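Local coordinates for LAE5 (Uncultured bacterium, PDB 5JD3), which is an esterase of the GDSL-like lipase/acylhydrolase family that probably hydrolyses carboxylic ester bonds, at residues L102-V107 with P148-M153; L30-D35 with L76-Q81; P158-P163 with W212-P217; I111-V116 with A171-Y176. One frame throughout, in Å; residues are numbered along the deposited sequence.

Contact 1 of 4, residues L102-V107 with P148-M153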
loop_
_atom_site.group_PDB
_atom_site.type_symbol
_atom_site.label_atom_id
_atom_site.label_comp_id
_atom_site.label_asym_id
_atom_site.label_seq_id
_atom_site.Cartn_x
_atom_site.Cartn_y
_atom_site.Cartn_z
ATOM N N LEU A 102 9.370 14.450 -5.692
ATOM C CA LEU A 102 9.392 13.697 -6.939
ATOM C C LEU A 102 8.353 14.224 -7.923
ATOM O O LEU A 102 8.297 13.780 -9.069
ATOM C CB LEU A 102 9.158 12.210 -6.668
ATOM C CG LEU A 102 10.206 11.541 -5.776
ATOM C CD1 LEU A 102 9.947 10.047 -5.657
ATOM C CD2 LEU A 102 11.607 11.807 -6.306
ATOM N N LYS A 103 7.530 15.171 -7.509
ATOM C CA LYS A 103 6.497 15.754 -8.365
ATOM C C LYS A 103 5.577 14.763 -9.032
ATOM O O LYS A 103 5.497 14.706 -10.227
ATOM C CB LYS A 103 7.102 16.700 -9.394
ATOM C CG LYS A 103 7.879 17.862 -8.837
ATOM C CD LYS A 103 9.189 18.020 -9.583
ATOM C CE LYS A 103 10.051 19.184 -9.102
ATOM N NZ LYS A 103 10.008 19.509 -7.643
ATOM N N PRO A 104 4.884 13.956 -8.266
ATOM C CA PRO A 104 4.085 12.896 -8.884
ATOM C C PRO A 104 2.730 13.387 -9.379
ATOM O O PRO A 104 2.223 14.400 -8.897
ATOM C CB PRO A 104 3.912 11.896 -7.743
ATOM C CG PRO A 104 3.865 12.759 -6.527
ATOM C CD PRO A 104 4.761 13.944 -6.797
ATOM N N ASP A 105 2.158 12.670 -10.340
ATOM C CA ASP A 105 0.811 12.957 -10.814
ATOM C C ASP A 105 -0.197 12.204 -9.957
ATOM O O ASP A 105 -1.312 12.671 -9.728
ATOM C CB ASP A 105 0.663 12.569 -12.286
ATOM C CG ASP A 105 1.599 13.346 -13.189
ATOM O OD1 ASP A 105 1.564 14.594 -13.150
ATOM O OD2 ASP A 105 2.375 12.710 -13.931
ATOM N N TYR A 106 0.215 11.034 -9.485
ATOM C CA TYR A 106 -0.609 10.218 -8.605
ATOM C C TYR A 106 0.222 9.686 -7.443
ATOM O O TYR A 106 1.419 9.441 -7.586
ATOM C CB TYR A 106 -1.235 9.051 -9.371
ATOM C CG TYR A 106 -2.174 9.458 -10.483
ATOM C CD1 TYR A 106 -3.536 9.600 -10.249
ATOM C CD2 TYR A 106 -1.704 9.687 -11.768
ATOM C CE1 TYR A 106 -4.400 9.967 -11.262
ATOM C CE2 TYR A 106 -2.560 10.054 -12.787
ATOM C CZ TYR A 106 -3.907 10.193 -12.530
ATOM O OH TYR A 106 -4.761 10.558 -13.544
ATOM N N VAL A 107 -0.418 9.514 -6.292
ATOM C CA VAL A 107 0.242 8.917 -5.138
ATOM C C VAL A 107 -0.588 7.774 -4.571
ATOM O O VAL A 107 -1.753 7.955 -4.217
ATOM C CB VAL A 107 0.499 9.949 -4.022
ATOM C CG1 VAL A 107 0.966 9.252 -2.753
ATOM C CG2 VAL A 107 1.519 10.977 -4.474
ATOM N N PRO A 148 -4.377 18.060 -2.966
ATOM C CA PRO A 148 -4.515 19.118 -3.977
ATOM C C PRO A 148 -3.391 19.139 -5.013
ATOM O O PRO A 148 -3.602 19.641 -6.117
ATOM C CB PRO A 148 -4.491 20.409 -3.145
ATOM C CG PRO A 148 -4.738 19.979 -1.735
ATOM C CD PRO A 148 -4.127 18.629 -1.630
ATOM N N THR A 149 -2.221 18.608 -4.669
ATOM C CA THR A 149 -1.062 18.717 -5.549
ATOM C C THR A 149 -0.972 17.575 -6.561
ATOM O O THR A 149 -0.045 17.533 -7.370
ATOM C CB THR A 149 0.256 18.765 -4.743
ATOM O OG1 THR A 149 1.333 19.154 -5.604
ATOM C CG2 THR A 149 0.571 17.410 -4.135
ATOM N N VAL A 150 -1.932 16.656 -6.523
ATOM C CA VAL A 150 -1.926 15.520 -7.443
ATOM C C VAL A 150 -3.247 15.376 -8.193
ATOM O O VAL A 150 -4.272 15.915 -7.775
ATOM C CB VAL A 150 -1.631 14.197 -6.709
ATOM C CG1 VAL A 150 -0.251 14.235 -6.070
ATOM C CG2 VAL A 150 -2.704 13.914 -5.668
ATOM N N LYS A 151 -3.212 14.644 -9.302
ATOM C CA LYS A 151 -4.413 14.378 -10.087
ATOM C C LYS A 151 -5.306 13.359 -9.391
ATOM O O LYS A 151 -6.513 13.315 -9.623
ATOM C CB LYS A 151 -4.047 13.881 -11.487
ATOM C CG LYS A 151 -3.441 14.942 -12.390
ATOM C CD LYS A 151 -3.358 14.458 -13.828
ATOM C CE LYS A 151 -2.911 15.570 -14.761
ATOM N NZ LYS A 151 -2.918 15.139 -16.186
ATOM N N GLY A 152 -4.703 12.537 -8.539
ATOM C CA GLY A 152 -5.439 11.525 -7.806
ATOM C C GLY A 152 -4.598 10.873 -6.728
ATOM O O GLY A 152 -3.378 10.762 -6.861
ATOM N N MET A 153 -5.250 10.442 -5.653
ATOM C CA MET A 153 -4.554 9.782 -4.557
ATOM C C MET A 153 -5.244 8.478 -4.179
ATOM O O MET A 153 -6.450 8.449 -3.935
ATOM C CB MET A 153 -4.466 10.707 -3.344
ATOM C CG MET A 153 -3.507 10.217 -2.273
ATOM S SD MET A 153 -2.935 11.540 -1.193
ATOM C CE MET A 153 -1.638 10.695 -0.291
HETATM O O HOH W 1 0.449 16.445 -10.219
#
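Tyr106 lays its ring beside the backbone of Lys151 and Gly152. Lys151 CB is the bump on this side. It sits over one face of the ring, nearer the rim than the middle, in a CH-pi contact, with Lys151 CB 3.8 Å from Tyr106 CZ. Beyond CB the lysine chain runs extended and leads away. Gly152 supplies the hollow. The ring lies against its backbone, where there is no side chain, with Tyr106 CD1 3.6 Å from Gly152 N. The ring reaches this place because CG stands beside the backbone N and anti to the carbonyl carbon (chi1 -62°). Its hydroxyl is bonded to the backbone N of Ala25.

Val107 and Met153 share the other face of the sheet. They lie side by side and point the same way, with Val107 CG1 3.9 Å from Met153 CE. The second branch, Val107 CG2, meets Val150 CG1 at 4.0 Å. That Val150 methyl also faces the ring of Pro104. Helices 88-100 and 132-146 pack on this face.

Two backbone bonds join the chains, one just before the parallel strands 106-110 and 152-156 and one within them. Lys151 N donates to Asp105 O at 2.8 Å, and Val107 N donates to Gly152 O at 3.3 Å. At the entrance a water lies between Pro104 O and Thr149 O, 3.0 Å from Pro104 O. The amide bonds go on into the strands, and apolar branches are added beside them. Backbone bonds thus fix the pairing, while Val107, Val150 and Met153 close one face with carbon contacts.

Contact 2 of 4, residues L30-D35 with L76-Q81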
loop_
_atom_site.group_PDB
_atom_site.type_symbol
_atom_site.label_atom_id
_atom_site.label_comp_id
_atom_site.label_asym_id
_atom_site.label_seq_id
_atom_site.Cartn_x
_atom_site.Cartn_y
_atom_site.Cartn_z
ATOM N N LEU A 30 3.212 7.659 -11.223
ATOM C CA LEU A 30 2.607 7.186 -9.986
ATOM C C LEU A 30 3.668 6.809 -8.956
ATOM O O LEU A 30 4.529 5.969 -9.216
ATOM C CB LEU A 30 1.697 5.987 -10.259
ATOM C CG LEU A 30 1.219 5.202 -9.036
ATOM C CD1 LEU A 30 0.355 6.065 -8.128
ATOM C CD2 LEU A 30 0.468 3.950 -9.463
ATOM N N VAL A 31 3.600 7.438 -7.787
ATOM C CA VAL A 31 4.512 7.121 -6.697
ATOM C C VAL A 31 3.800 6.287 -5.638
ATOM O O VAL A 31 2.803 6.720 -5.061
ATOM C CB VAL A 31 5.090 8.395 -6.047
ATOM C CG1 VAL A 31 5.749 8.066 -4.716
ATOM C CG2 VAL A 31 6.077 9.067 -6.988
ATOM N N ILE A 32 4.314 5.086 -5.396
ATOM C CA ILE A 32 3.730 4.186 -4.411
ATOM C C ILE A 32 4.640 4.063 -3.195
ATOM O O ILE A 32 5.787 3.626 -3.304
ATOM C CB ILE A 32 3.467 2.792 -5.009
ATOM C CG1 ILE A 32 2.639 2.918 -6.290
ATOM C CG2 ILE A 32 2.765 1.902 -3.998
ATOM C CD1 ILE A 32 2.419 1.607 -7.010
ATOM N N ILE A 33 4.120 4.450 -2.034
ATOM C CA ILE A 33 4.919 4.514 -0.818
ATOM C C ILE A 33 4.287 3.683 0.302
ATOM O O ILE A 33 3.063 3.614 0.421
ATOM C CB ILE A 33 5.101 5.986 -0.363
ATOM C CG1 ILE A 33 6.032 6.082 0.847
ATOM C CG2 ILE A 33 3.754 6.639 -0.076
ATOM C CD1 ILE A 33 6.346 7.504 1.259
ATOM N N GLY A 34 5.125 3.035 1.106
ATOM C CA GLY A 34 4.642 2.211 2.201
ATOM C C GLY A 34 5.739 1.436 2.908
ATOM O O GLY A 34 6.896 1.855 2.927
ATOM N N ASP A 35 5.371 0.298 3.492
ATOM C CA ASP A 35 6.319 -0.524 4.237
ATOM C C ASP A 35 6.983 -1.584 3.357
ATOM O O ASP A 35 7.164 -1.377 2.157
ATOM C CB ASP A 35 5.627 -1.184 5.433
ATOM C CG ASP A 35 4.277 -1.776 5.075
ATOM O OD1 ASP A 35 4.142 -2.349 3.973
ATOM O OD2 ASP A 35 3.345 -1.666 5.901
ATOM N N LEU A 76 2.851 4.575 -18.421
ATOM C CA LEU A 76 2.790 4.945 -17.012
ATOM C C LEU A 76 4.136 4.758 -16.321
ATOM O O LEU A 76 4.790 3.726 -16.470
ATOM C CB LEU A 76 1.711 4.134 -16.294
ATOM C CG LEU A 76 0.285 4.417 -16.770
ATOM C CD1 LEU A 76 -0.720 3.512 -16.071
ATOM C CD2 LEU A 76 -0.071 5.885 -16.570
ATOM N N ARG A 77 4.531 5.769 -15.556
ATOM C CA ARG A 77 5.827 5.793 -14.890
ATOM C C ARG A 77 5.671 5.527 -13.393
ATOM O O ARG A 77 5.274 6.411 -12.637
ATOM C CB ARG A 77 6.502 7.143 -15.134
ATOM C CG ARG A 77 7.912 7.281 -14.589
ATOM C CD ARG A 77 8.445 8.673 -14.892
ATOM N NE ARG A 77 9.718 8.944 -14.234
ATOM C CZ ARG A 77 10.362 10.103 -14.308
ATOM N NH1 ARG A 77 9.851 11.105 -15.011
ATOM N NH2 ARG A 77 11.518 10.263 -13.676
ATOM N N LEU A 78 5.981 4.305 -12.969
ATOM C CA LEU A 78 5.776 3.911 -11.579
ATOM C C LEU A 78 7.042 4.038 -10.736
ATOM O O LEU A 78 8.139 3.707 -11.185
ATOM C CB LEU A 78 5.247 2.477 -11.502
ATOM C CG LEU A 78 3.725 2.306 -11.552
ATOM C CD1 LEU A 78 3.170 2.649 -12.928
ATOM C CD2 LEU A 78 3.328 0.895 -11.145
ATOM N N VAL A 79 6.873 4.521 -9.508
ATOM C CA VAL A 79 7.983 4.701 -8.580
ATOM C C VAL A 79 7.724 3.972 -7.265
ATOM O O VAL A 79 6.675 4.152 -6.646
ATOM C CB VAL A 79 8.235 6.191 -8.274
ATOM C CG1 VAL A 79 9.543 6.362 -7.514
ATOM C CG2 VAL A 79 8.246 7.009 -9.556
ATOM N N ASN A 80 8.680 3.153 -6.839
ATOM C CA ASN A 80 8.564 2.446 -5.570
ATOM C C ASN A 80 9.293 3.191 -4.455
ATOM O O ASN A 80 10.515 3.331 -4.484
ATOM C CB ASN A 80 9.111 1.020 -5.697
ATOM C CG ASN A 80 8.780 0.150 -4.490
ATOM O OD1 ASN A 80 8.469 0.649 -3.408
ATOM N ND2 ASN A 80 8.851 -1.162 -4.677
ATOM N N GLN A 81 8.536 3.664 -3.471
ATOM C CA GLN A 81 9.119 4.358 -2.330
ATOM C C GLN A 81 8.789 3.646 -1.023
ATOM O O GLN A 81 8.586 4.284 0.009
ATOM C CB GLN A 81 8.633 5.809 -2.279
ATOM C CG GLN A 81 9.296 6.715 -3.304
ATOM C CD GLN A 81 10.783 6.881 -3.053
ATOM O OE1 GLN A 81 11.198 7.320 -1.981
ATOM N NE2 GLN A 81 11.595 6.525 -4.042
#
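Val31 and Val79 lie side by side on one face of the sheet and point the same way. Val31 CG2 is 3.8 Å from Val79 CB. The other branch, Val31 CG1, meets Gln81 CG at 4.0 Å. A bend at chi2 (-65°) carries the Gln81 amide away from strand 29-34. On the opposite face Leu78 takes two neighbours. Leu30 CD2 packs on its CG, and Ile32 CD1 approaches Leu78 CD2 at 4.3 Å.

Four backbone bonds set this register. Leu30 N donates to Arg77 O, and Val79 N to Leu30 O. Ile32 N meets Val79 O at 2.8 Å, almost straight at 173°. Gln81 N donates to Ile32 O at 2.8 Å. The strands are parallel, their short axes 20° apart. Strand 77-82 is the outermost of the five-stranded parallel sheet on this side, as suits the three-layer alpha/beta/alpha fold of GDSL hydrolases.

Further out, helix 59-70 covers the face of Leu78 and Ile32, while helix 88-100 meets Ile33 and Gln81. Asn80 ND2 donates to the carbonyls of Thr38, in the short helix 36-39, and of His55. Asp35, at the N-cap of that helix, accepts from Ile37 N through OD1.

Contact 3 of 4, residues P158-P163 with W212-P217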
loop_
_atom_site.group_PDB
_atom_site.type_symbol
_atom_site.label_atom_id
_atom_site.label_comp_id
_atom_site.label_asym_id
_atom_site.label_seq_id
_atom_site.Cartn_x
_atom_site.Cartn_y
_atom_site.Cartn_z
ATOM N N PRO A 158 -4.425 -1.430 5.007
ATOM C CA PRO A 158 -3.549 -2.440 5.600
ATOM C C PRO A 158 -4.306 -3.752 5.734
ATOM O O PRO A 158 -5.536 -3.736 5.780
ATOM C CB PRO A 158 -3.200 -1.850 6.968
ATOM C CG PRO A 158 -4.344 -0.941 7.283
ATOM C CD PRO A 158 -4.757 -0.357 5.961
ATOM N N TYR A 159 -3.596 -4.870 5.787
ATOM C CA TYR A 159 -4.267 -6.157 5.847
ATOM C C TYR A 159 -3.619 -7.103 6.844
ATOM O O TYR A 159 -2.490 -6.895 7.288
ATOM C CB TYR A 159 -4.291 -6.813 4.461
ATOM C CG TYR A 159 -2.928 -7.238 3.964
ATOM C CD1 TYR A 159 -2.424 -8.503 4.245
ATOM C CD2 TYR A 159 -2.143 -6.376 3.215
ATOM C CE1 TYR A 159 -1.177 -8.891 3.798
ATOM C CE2 TYR A 159 -0.898 -6.762 2.761
ATOM C CZ TYR A 159 -0.419 -8.015 3.055
ATOM O OH TYR A 159 0.823 -8.393 2.601
ATOM N N PHE A 160 -4.361 -8.150 7.184
ATOM C CA PHE A 160 -3.841 -9.263 7.954
ATOM C C PHE A 160 -4.395 -10.532 7.325
ATOM O O PHE A 160 -5.609 -10.715 7.258
ATOM C CB PHE A 160 -4.237 -9.147 9.427
ATOM C CG PHE A 160 -3.529 -10.119 10.329
ATOM C CD1 PHE A 160 -2.182 -10.393 10.154
ATOM C CD2 PHE A 160 -4.206 -10.742 11.363
ATOM C CE1 PHE A 160 -1.527 -11.282 10.987
ATOM C CE2 PHE A 160 -3.557 -11.632 12.200
ATOM C CZ PHE A 160 -2.215 -11.902 12.010
ATOM N N ILE A 161 -3.513 -11.397 6.834
ATOM C CA ILE A 161 -3.959 -12.610 6.161
ATOM C C ILE A 161 -4.465 -13.609 7.198
ATOM O O ILE A 161 -3.823 -14.620 7.485
ATOM C CB ILE A 161 -2.840 -13.234 5.305
ATOM C CG1 ILE A 161 -2.198 -12.163 4.423
ATOM C CG2 ILE A 161 -3.389 -14.351 4.429
ATOM C CD1 ILE A 161 -1.098 -12.683 3.524
ATOM N N GLU A 162 -5.627 -13.299 7.764
ATOM C CA GLU A 162 -6.241 -14.121 8.796
ATOM C C GLU A 162 -7.759 -13.997 8.725
ATOM O O GLU A 162 -8.309 -12.925 8.978
ATOM C CB GLU A 162 -5.739 -13.711 10.182
ATOM C CG GLU A 162 -6.395 -14.463 11.327
ATOM C CD GLU A 162 -6.209 -15.963 11.219
ATOM O OE1 GLU A 162 -5.053 -16.410 11.064
ATOM O OE2 GLU A 162 -7.218 -16.696 11.285
ATOM N N PRO A 163 -8.441 -15.095 8.367
ATOM C CA PRO A 163 -9.900 -15.095 8.211
ATOM C C PRO A 163 -10.656 -14.945 9.531
ATOM O O PRO A 163 -11.797 -14.486 9.522
ATOM C CB PRO A 163 -10.183 -16.462 7.575
ATOM C CG PRO A 163 -9.030 -17.312 7.974
ATOM C CD PRO A 163 -7.845 -16.396 8.017
ATOM N N TRP A 212 3.444 -17.537 5.695
ATOM C CA TRP A 212 3.663 -18.162 6.994
ATOM C C TRP A 212 3.369 -17.193 8.136
ATOM O O TRP A 212 2.790 -17.580 9.150
ATOM C CB TRP A 212 5.098 -18.683 7.108
ATOM C CG TRP A 212 5.307 -20.046 6.509
ATOM C CD1 TRP A 212 4.406 -20.773 5.787
ATOM C CD2 TRP A 212 6.493 -20.847 6.593
ATOM N NE1 TRP A 212 4.959 -21.975 5.412
ATOM C CE2 TRP A 212 6.240 -22.044 5.894
ATOM C CE3 TRP A 212 7.746 -20.666 7.189
ATOM C CZ2 TRP A 212 7.192 -23.056 5.776
ATOM C CZ3 TRP A 212 8.690 -21.670 7.071
ATOM C CH2 TRP A 212 8.407 -22.850 6.370
ATOM N N ASP A 213 3.759 -15.933 7.966
ATOM C CA ASP A 213 3.547 -14.929 9.006
ATOM C C ASP A 213 2.285 -14.103 8.767
ATOM O O ASP A 213 2.050 -13.107 9.452
ATOM C CB ASP A 213 4.767 -14.004 9.123
ATOM C CG ASP A 213 5.093 -13.272 7.825
ATOM O OD1 ASP A 213 4.226 -13.180 6.930
ATOM O OD2 ASP A 213 6.231 -12.773 7.705
ATOM N N ARG A 214 1.495 -14.515 7.777
ATOM C CA ARG A 214 0.224 -13.869 7.451
ATOM C C ARG A 214 0.378 -12.390 7.088
ATOM O O ARG A 214 -0.584 -11.627 7.164
ATOM C CB ARG A 214 -0.760 -14.016 8.616
ATOM C CG ARG A 214 -1.111 -15.459 8.946
ATOM C CD ARG A 214 -2.063 -15.551 10.130
ATOM N NE ARG A 214 -1.410 -15.226 11.394
ATOM C CZ ARG A 214 -2.017 -15.257 12.577
ATOM N NH1 ARG A 214 -3.296 -15.598 12.659
ATOM N NH2 ARG A 214 -1.344 -14.949 13.678
ATOM N N ILE A 215 1.584 -11.992 6.692
ATOM C CA ILE A 215 1.844 -10.609 6.302
ATOM C C ILE A 215 2.656 -10.528 5.012
ATOM O O ILE A 215 2.245 -9.866 4.060
ATOM C CB ILE A 215 2.588 -9.833 7.406
ATOM C CG1 ILE A 215 1.658 -9.571 8.591
ATOM C CG2 ILE A 215 3.113 -8.513 6.865
ATOM C CD1 ILE A 215 0.438 -8.744 8.238
ATOM N N HIS A 216 3.809 -11.192 4.991
ATOM C CA HIS A 216 4.659 -11.224 3.802
ATOM C C HIS A 216 4.339 -12.449 2.950
ATOM O O HIS A 216 4.770 -13.558 3.266
ATOM C CB HIS A 216 6.140 -11.232 4.191
ATOM C CG HIS A 216 6.531 -10.120 5.114
ATOM N ND1 HIS A 216 6.616 -10.281 6.479
ATOM C CD2 HIS A 216 6.867 -8.832 4.866
ATOM C CE1 HIS A 216 6.984 -9.140 7.034
ATOM N NE2 HIS A 216 7.143 -8.244 6.077
ATOM N N PRO A 217 3.587 -12.251 1.858
ATOM C CA PRO A 217 3.100 -13.375 1.059
ATOM C C PRO A 217 4.064 -13.786 -0.046
ATOM O O PRO A 217 5.052 -13.094 -0.294
ATOM C CB PRO A 217 1.809 -12.823 0.462
ATOM C CG PRO A 217 2.127 -11.371 0.239
ATOM C CD PRO A 217 3.114 -10.963 1.320
#
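Two loops meet through one backbone bond, Ile161 N to Arg214 O at 3.0 Å, with Ile161 at the centre of an inverse gamma turn. Tyr159 adds a second grip on the same loop. Tyr159 OH donates to Ile215 O at 2.5 Å, nearly along the C=O axis. Phe160 directs its ring to Arg214, with CG anti to the backbone N (chi1 -169°). Phe160 CZ lies over the centre of one guanidinium face, 3.4 Å from Arg214 CZ, and the two planes are 54° apart. At the ring edge, in plane, Ile215 CD1 touches Phe160 CD1 at 3.6 Å.

The loop 212-217 carries Asp213 and His216, which with Ser36 fit the Ser-His-Asp triad expected of a GDSL hydrolase. Asp213 OD2 accepts from His216 ND1 at 2.8 Å, close to the imidazole plane. Asp213 OD1 is reached by two amides from one face of its carboxylate. The Ile215 N bond closes an Asx turn, and with the His216 N bond it makes an Asx motif that holds the acid in position. His216 NE2 is bonded to Ser36 OG.

Glu162 OE1 forms a salt bridge with Arg214 NH1 at 2.5 Å. It lies in the guanidinium plane, but NH1 meets the carboxylate from above. The other oxygen, OE2, accepts from Asn164 N.

Contact 4 of 4, residues I111-V116 with A171-Y176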
loop_
_atom_site.group_PDB
_atom_site.type_symbol
_atom_site.label_atom_id
_atom_site.label_comp_id
_atom_site.label_asym_id
_atom_site.label_seq_id
_atom_site.Cartn_x
_atom_site.Cartn_y
_atom_site.Cartn_z
ATOM N N ILE A 111 -0.188 1.848 4.239
ATOM C CA ILE A 111 0.479 1.903 5.530
ATOM C C ILE A 111 -0.494 1.529 6.647
ATOM O O ILE A 111 -1.702 1.745 6.530
ATOM C CB ILE A 111 1.078 3.311 5.784
ATOM C CG1 ILE A 111 2.160 3.261 6.864
ATOM C CG2 ILE A 111 -0.016 4.326 6.112
ATOM C CD1 ILE A 111 3.416 2.538 6.428
ATOM N N GLY A 112 0.029 0.942 7.720
ATOM C CA GLY A 112 -0.804 0.556 8.843
ATOM C C GLY A 112 -0.469 -0.802 9.430
ATOM O O GLY A 112 -0.736 -1.053 10.605
ATOM N N ILE A 113 0.113 -1.678 8.617
ATOM C CA ILE A 113 0.445 -3.029 9.058
ATOM C C ILE A 113 1.405 -3.014 10.245
ATOM O O ILE A 113 1.120 -3.605 11.287
ATOM C CB ILE A 113 1.060 -3.862 7.916
ATOM C CG1 ILE A 113 -0.005 -4.196 6.870
ATOM C CG2 ILE A 113 1.673 -5.145 8.458
ATOM C CD1 ILE A 113 0.491 -5.093 5.758
ATOM N N ASN A 114 2.535 -2.332 10.088
ATOM C CA ASN A 114 3.513 -2.227 11.165
ATOM C C ASN A 114 2.979 -1.410 12.335
ATOM O O ASN A 114 3.343 -1.647 13.486
ATOM C CB ASN A 114 4.814 -1.614 10.647
ATOM C CG ASN A 114 5.538 -2.525 9.678
ATOM O OD1 ASN A 114 5.587 -3.740 9.869
ATOM N ND2 ASN A 114 6.102 -1.942 8.628
ATOM N N ASP A 115 2.113 -0.448 12.030
ATOM C CA ASP A 115 1.458 0.353 13.057
ATOM C C ASP A 115 0.647 -0.539 13.990
ATOM O O ASP A 115 0.598 -0.315 15.200
ATOM C CB ASP A 115 0.554 1.410 12.418
ATOM C CG ASP A 115 1.288 2.270 11.408
ATOM O OD1 ASP A 115 1.415 3.491 11.644
ATOM O OD2 ASP A 115 1.743 1.725 10.381
ATOM N N VAL A 116 0.019 -1.558 13.413
ATOM C CA VAL A 116 -0.783 -2.508 14.173
ATOM C C VAL A 116 0.077 -3.640 14.731
ATOM O O VAL A 116 -0.091 -4.053 15.879
ATOM C CB VAL A 116 -1.910 -3.109 13.302
ATOM C CG1 VAL A 116 -2.640 -4.216 14.046
ATOM C CG2 VAL A 116 -2.879 -2.023 12.863
ATOM N N ALA A 171 -8.856 -8.103 14.139
ATOM C CA ALA A 171 -9.871 -7.138 14.547
ATOM C C ALA A 171 -9.264 -5.750 14.703
ATOM O O ALA A 171 -9.901 -4.746 14.386
ATOM C CB ALA A 171 -10.531 -7.578 15.843
ATOM N N ARG A 172 -8.029 -5.705 15.193
ATOM C CA ARG A 172 -7.301 -4.450 15.339
ATOM C C ARG A 172 -6.933 -3.890 13.972
ATOM O O ARG A 172 -6.995 -2.681 13.746
ATOM C CB ARG A 172 -6.039 -4.654 16.181
ATOM C CG ARG A 172 -5.294 -3.375 16.534
ATOM C CD ARG A 172 -6.062 -2.547 17.550
ATOM N NE ARG A 172 -5.220 -1.534 18.181
ATOM C CZ ARG A 172 -5.652 -0.660 19.084
ATOM N NH1 ARG A 172 -6.921 -0.672 19.467
ATOM N NH2 ARG A 172 -4.814 0.225 19.606
ATOM N N MET A 173 -6.547 -4.778 13.061
ATOM C CA MET A 173 -6.205 -4.380 11.701
ATOM C C MET A 173 -7.439 -3.834 10.991
ATOM O O MET A 173 -7.340 -2.944 10.146
ATOM C CB MET A 173 -5.616 -5.560 10.925
ATOM C CG MET A 173 -4.933 -5.173 9.623
ATOM S SD MET A 173 -3.391 -4.270 9.882
ATOM C CE MET A 173 -2.318 -5.581 10.467
ATOM N N ASP A 174 -8.602 -4.375 11.345
ATOM C CA ASP A 174 -9.870 -3.900 10.802
ATOM C C ASP A 174 -10.179 -2.488 11.285
ATOM O O ASP A 174 -10.807 -1.704 10.574
ATOM C CB ASP A 174 -11.012 -4.845 11.186
ATOM C CG ASP A 174 -10.925 -6.182 10.480
ATOM O OD1 ASP A 174 -10.310 -6.245 9.395
ATOM O OD2 ASP A 174 -11.474 -7.171 11.009
ATOM N N VAL A 175 -9.738 -2.171 12.499
ATOM C CA VAL A 175 -9.923 -0.838 13.059
ATOM C C VAL A 175 -9.190 0.202 12.222
ATOM O O VAL A 175 -9.754 1.233 11.854
ATOM C CB VAL A 175 -9.427 -0.760 14.518
ATOM C CG1 VAL A 175 -9.418 0.681 15.007
ATOM C CG2 VAL A 175 -10.284 -1.634 15.420
ATOM N N TYR A 176 -7.931 -0.089 11.912
ATOM C CA TYR A 176 -7.084 0.837 11.169
ATOM C C TYR A 176 -7.497 0.935 9.704
ATOM O O TYR A 176 -7.317 1.974 9.070
ATOM C CB TYR A 176 -5.618 0.413 11.280
ATOM C CG TYR A 176 -4.988 0.760 12.611
ATOM C CD1 TYR A 176 -5.471 0.218 13.794
ATOM C CD2 TYR A 176 -3.905 1.627 12.682
ATOM C CE1 TYR A 176 -4.899 0.534 15.012
ATOM C CE2 TYR A 176 -3.326 1.948 13.895
ATOM C CZ TYR A 176 -3.826 1.398 15.056
ATOM O OH TYR A 176 -3.250 1.717 16.264
#
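Val116 points from helix 113-121 at helix 168-187, and each of its side-chain atoms finds a partner there. Val116 CB lies against the thioether end of Met173, 3.8 Å from Met173 CE. Val116 CG1, anti to the backbone N (chi1 173°), reaches the aliphatic part of Arg172 and stands 3.7 Å from Arg172 CG. CG2 turns the other way and sits over one face of the Tyr176 ring. Val116 CG2 is 3.5 Å from Tyr176 CG, a close CH-pi contact. The same methyl, Val116 CG2, is 3.8 Å from Met173 SD. The valine therefore fits between the sulfur, the arginine stem and the ring.

Met173 gets there by bending at chi2 and chi3, which swings its methyl toward Ile113. Met173 CE is 4.0 Å from Ile113 CA. Beside the ring, Asp115 CB comes to 4.2 Å from Tyr176 CE2.

The polar ends find partners outside the two segments. Tyr176 OH is bonded to Val130 O and to Gln119 NE2, Arg172 NH2 to Gln119 OE1, and Asp115 OD1 to Val88 N. Gly112 stands at the N-cap of helix 113-121, at backbone angles that call for glycine. The arrangement is apolar helix-to-helix packing at the C-terminal end of the parallel sheet, next to the probable catalytic site of an alpha/beta hydrolase.

In the fold
Contacts 1 and 2 belong to the same parallel sheet. Strands 29-34 and 106-110 are neighbours in it, and Tyr106 O lies 3.0 Å from Val31 N, a probable hydrogen bond. Contact 2 is buried and regularly bonded, while contact 1 lies at the strand starts and is partly exposed. Contacts 3 and 4 lie on the other side of the chain's centre, with centres about 11 Å apart. They touch where Tyr159 O packs on Met173 CE. Contact 4 is buried and joins helices mainly by carbon and sulfur contacts. Contact 3, partly buried, joins loops through polar bonds, a salt bridge and some apolar packing. Asp35 of contact 2 packs on Asn114 of contact 4.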